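Local coordinates for protein maleate cis-trans isomerase (Pseudomonas putida, PDB 4FQ5) that probably catalyses the cis-trans isomerisation of maleate to fumarate, working as a homodimer of the maleate isomerase family, at residues I136-L149 with I242-A255. The protein carries 1 engineered substitution. Sequence-based numbering, arbitrary orientation.
Sequences ITSAGALIDGIRAL and ISAAVATTWAMLTA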
# COMPACT_ATOMS: atom_id res chain seq x y z
N ILE A 136 16.90 2.52 20.96
CA ILE A 136 17.17 3.82 20.34
C ILE A 136 16.42 4.86 21.16
O ILE A 136 15.28 4.63 21.57
CB ILE A 136 16.75 3.85 18.84
CG1 ILE A 136 17.78 3.14 17.96
CG2 ILE A 136 16.68 5.28 18.31
CD1 ILE A 136 17.62 1.64 17.87
N THR A 137 17.07 5.98 21.44
CA THR A 137 16.35 7.16 21.91
C THR A 137 16.36 8.19 20.78
O THR A 137 17.32 8.25 20.02
CB THR A 137 16.96 7.77 23.19
OG1 THR A 137 18.23 8.36 22.89
CG2 THR A 137 17.13 6.71 24.29
N SER A 138 15.28 8.96 20.68
CA SER A 138 15.18 10.08 19.74
C SER A 138 16.35 11.05 19.87
O SER A 138 16.88 11.53 18.87
CB SER A 138 13.90 10.87 20.02
OG SER A 138 12.78 10.09 19.68
N ALA A 139 16.72 11.34 21.12
CA ALA A 139 17.80 12.26 21.41
C ALA A 139 19.11 11.76 20.83
O ALA A 139 19.80 12.49 20.12
CB ALA A 139 17.93 12.49 22.91
N GLY A 140 19.44 10.50 21.11
CA GLY A 140 20.66 9.87 20.62
C GLY A 140 20.65 9.72 19.11
O GLY A 140 21.67 9.93 18.44
N ALA A 141 19.49 9.34 18.57
CA ALA A 141 19.31 9.17 17.13
C ALA A 141 19.59 10.47 16.40
O ALA A 141 20.27 10.46 15.37
CB ALA A 141 17.90 8.67 16.83
N LEU A 142 19.06 11.58 16.92
CA LEU A 142 19.28 12.89 16.33
C LEU A 142 20.77 13.22 16.26
O LEU A 142 21.27 13.62 15.20
CB LEU A 142 18.51 14.00 17.06
CG LEU A 142 18.50 15.35 16.34
CD1 LEU A 142 17.52 15.33 15.17
CD2 LEU A 142 18.16 16.50 17.28
N ILE A 143 21.47 13.05 17.38
CA ILE A 143 22.91 13.28 17.42
C ILE A 143 23.65 12.36 16.44
O ILE A 143 24.48 12.83 15.66
CB ILE A 143 23.49 13.18 18.85
CG1 ILE A 143 23.19 14.46 19.63
CG2 ILE A 143 25.00 12.99 18.84
CD1 ILE A 143 22.11 14.30 20.67
N ASP A 144 23.34 11.07 16.48
CA ASP A 144 23.96 10.11 15.56
C ASP A 144 23.65 10.41 14.09
O ASP A 144 24.52 10.27 13.24
CB ASP A 144 23.57 8.66 15.92
CG ASP A 144 24.13 8.22 17.26
OD1 ASP A 144 25.05 8.89 17.77
OD2 ASP A 144 23.65 7.21 17.82
N GLY A 145 22.42 10.83 13.81
CA GLY A 145 22.01 11.19 12.45
C GLY A 145 22.74 12.41 11.94
O GLY A 145 23.15 12.46 10.77
N ILE A 146 22.90 13.41 12.80
CA ILE A 146 23.67 14.61 12.45
C ILE A 146 25.12 14.24 12.14
O ILE A 146 25.67 14.69 11.13
CB ILE A 146 23.58 15.70 13.55
CG1 ILE A 146 22.18 16.31 13.57
CG2 ILE A 146 24.64 16.78 13.34
CD1 ILE A 146 21.83 17.11 14.81
N ARG A 147 25.74 13.42 12.99
CA ARG A 147 27.10 12.96 12.75
C ARG A 147 27.21 12.14 11.46
O ARG A 147 28.15 12.31 10.70
CB ARG A 147 27.65 12.16 13.95
CG ARG A 147 27.98 13.01 15.17
CD ARG A 147 28.24 12.15 16.40
NE ARG A 147 28.47 12.97 17.59
CZ ARG A 147 28.35 12.52 18.85
NH1 ARG A 147 28.01 11.27 19.08
NH2 ARG A 147 28.57 13.35 19.87
N ALA A 148 26.23 11.27 11.21
CA ALA A 148 26.19 10.46 9.98
C ALA A 148 26.16 11.33 8.73
O ALA A 148 26.79 11.02 7.72
CB ALA A 148 25.00 9.51 9.99
N LEU A 149 25.43 12.44 8.81
CA LEU A 149 25.40 13.43 7.74
C LEU A 149 26.73 14.17 7.60
O LEU A 149 26.99 14.79 6.56
CB LEU A 149 24.28 14.44 8.01
CG LEU A 149 22.91 14.34 7.31
CD1 LEU A 149 22.66 13.06 6.53
CD2 LEU A 149 21.81 14.61 8.32
N ILE A 242 16.35 17.02 8.65
CA ILE A 242 16.02 15.88 9.48
C ILE A 242 15.05 16.29 10.56
O ILE A 242 14.85 17.49 10.81
CB ILE A 242 17.27 15.25 10.13
CG1 ILE A 242 17.99 16.26 11.04
CG2 ILE A 242 18.19 14.67 9.06
CD1 ILE A 242 19.21 15.71 11.75
N SER A 243 14.43 15.30 11.19
CA SER A 243 13.56 15.51 12.33
C SER A 243 13.88 14.42 13.33
O SER A 243 14.49 13.41 12.97
CB SER A 243 12.10 15.43 11.91
OG SER A 243 11.77 14.12 11.48
N ALA A 244 13.47 14.61 14.59
CA ALA A 244 13.65 13.58 15.61
C ALA A 244 13.02 12.26 15.14
O ALA A 244 13.61 11.19 15.33
CB ALA A 244 13.05 14.02 16.93
N ALA A 245 11.85 12.34 14.52
CA ALA A 245 11.15 11.15 13.99
C ALA A 245 11.95 10.47 12.90
O ALA A 245 12.11 9.24 12.91
CB ALA A 245 9.77 11.54 13.47
N VAL A 246 12.46 11.27 11.96
CA VAL A 246 13.28 10.74 10.85
C VAL A 246 14.58 10.11 11.36
O VAL A 246 14.95 9.01 10.92
CB VAL A 246 13.54 11.82 9.77
CG1 VAL A 246 14.81 11.53 8.97
CG2 VAL A 246 12.34 11.92 8.84
N ALA A 247 15.26 10.79 12.28
CA ALA A 247 16.51 10.29 12.86
C ALA A 247 16.30 8.95 13.58
O ALA A 247 17.12 8.04 13.45
CB ALA A 247 17.11 11.32 13.81
N THR A 248 15.19 8.85 14.31
CA THR A 248 14.82 7.64 15.04
C THR A 248 14.62 6.45 14.09
O THR A 248 15.10 5.35 14.37
CB THR A 248 13.54 7.85 15.88
OG1 THR A 248 13.76 8.89 16.85
CG2 THR A 248 13.11 6.58 16.62
N THR A 249 13.93 6.67 12.97
CA THR A 249 13.71 5.55 12.05
C THR A 249 15.01 5.16 11.36
O THR A 249 15.27 3.97 11.16
CB THR A 249 12.52 5.71 11.05
OG1 THR A 249 12.99 5.80 9.70
CG2 THR A 249 11.61 6.86 11.39
N TRP A 250 15.83 6.15 11.03
CA TRP A 250 17.17 5.89 10.54
C TRP A 250 17.95 5.03 11.51
O TRP A 250 18.54 4.02 11.12
CB TRP A 250 17.91 7.20 10.24
CG TRP A 250 19.34 6.96 9.87
CD1 TRP A 250 19.86 6.62 8.62
CD2 TRP A 250 20.51 7.00 10.77
NE1 TRP A 250 21.23 6.45 8.69
CE2 TRP A 250 21.68 6.67 9.95
CE3 TRP A 250 20.69 7.28 12.12
CZ2 TRP A 250 22.96 6.62 10.48
CZ3 TRP A 250 21.99 7.22 12.65
CH2 TRP A 250 23.09 6.91 11.84
N ALA A 251 17.92 5.40 12.79
CA ALA A 251 18.66 4.66 13.82
C ALA A 251 18.11 3.25 14.06
O ALA A 251 18.89 2.31 14.24
CB ALA A 251 18.73 5.46 15.12
N MET A 252 16.79 3.10 14.04
CA MET A 252 16.17 1.78 14.16
C MET A 252 16.58 0.86 13.01
O MET A 252 16.99 -0.29 13.23
CB MET A 252 14.65 1.90 14.20
CG MET A 252 14.07 2.35 15.53
SD MET A 252 12.30 2.65 15.37
CE MET A 252 11.83 2.70 17.09
N LEU A 253 16.48 1.37 11.78
CA LEU A 253 16.90 0.62 10.59
C LEU A 253 18.37 0.21 10.67
O LEU A 253 18.72 -0.95 10.42
CB LEU A 253 16.63 1.44 9.33
CG LEU A 253 15.43 1.22 8.40
CD1 LEU A 253 14.34 0.27 8.91
CD2 LEU A 253 14.85 2.56 7.97
N THR A 254 19.24 1.16 11.03
CA THR A 254 20.68 0.87 11.12
C THR A 254 20.97 -0.17 12.21
O THR A 254 21.84 -1.03 12.04
CB THR A 254 21.53 2.13 11.35
OG1 THR A 254 21.15 2.76 12.57
CG2 THR A 254 21.36 3.12 10.21
N ALA A 255 20.23 -0.10 13.32
CA ALA A 255 20.42 -1.04 14.42
C ALA A 255 20.02 -2.45 14.02
O ALA A 255 20.49 -3.42 14.61
CB ALA A 255 19.64 -0.59 15.65
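Ala141 and Ala247 face each other where the helices 138-149 and 244-255 cross, their axes 7.8 Å apart and inclined at 82°. The small residues let the backbones come close: Ala141 CB rests 3.5 Å from Ala247 O and also meets the methyl of Ala251, while Ala247 CB packs against Leu142 CA. Branched side chains close the two flanks. Ile136, with CG1 beside its own backbone N (chi1 -78°), lays CG1 and CG2 against Ala251 CB and sends CD1 to Ala255 CB at 3.7 Å. On the other flank Ile242 CD1 touches both Leu142 CD1 and Ile146 CG1, 3.5 Å from the latter, and Ile242 CG2 meets Leu149 CD2 tip to tip.

Each helix follows the edge strand of one of two four-stranded parallel sheets, both ordered 2-1-3-4, so the contact joins equivalent elements of the two alpha/beta halves of this Asp/Glu racemase-like fold. The bound maleic acid lies about 6 Å from the side chain of Ala244.

The indole of Trp250 extends the interface toward the C-terminal end of helix 138-149. Trp250, its CG anti to the backbone N (chi1 173°), meets Ala148 CB obliquely through CZ2 at 3.6 Å and brings CZ3 near Gly145 N; its NE1 is hydrogen-bonded to Tyr273 O.

Both helices are capped by a hydroxyl residue: Thr137 and Ser243 occupy the N-cap positions, and their hydroxyl oxygens accept from Gly140 N and Val246 N. Separately, near the start of helix 138-149, Ser138 OG lies 3.2 Å from Thr248 OG1; the serine hydroxyl is hydrogen-bonded to Ala102 O, whereas Thr248 OG1 donates to Ala244 O at 2.8 Å, on the opposite face of that carbonyl from Thr248 N.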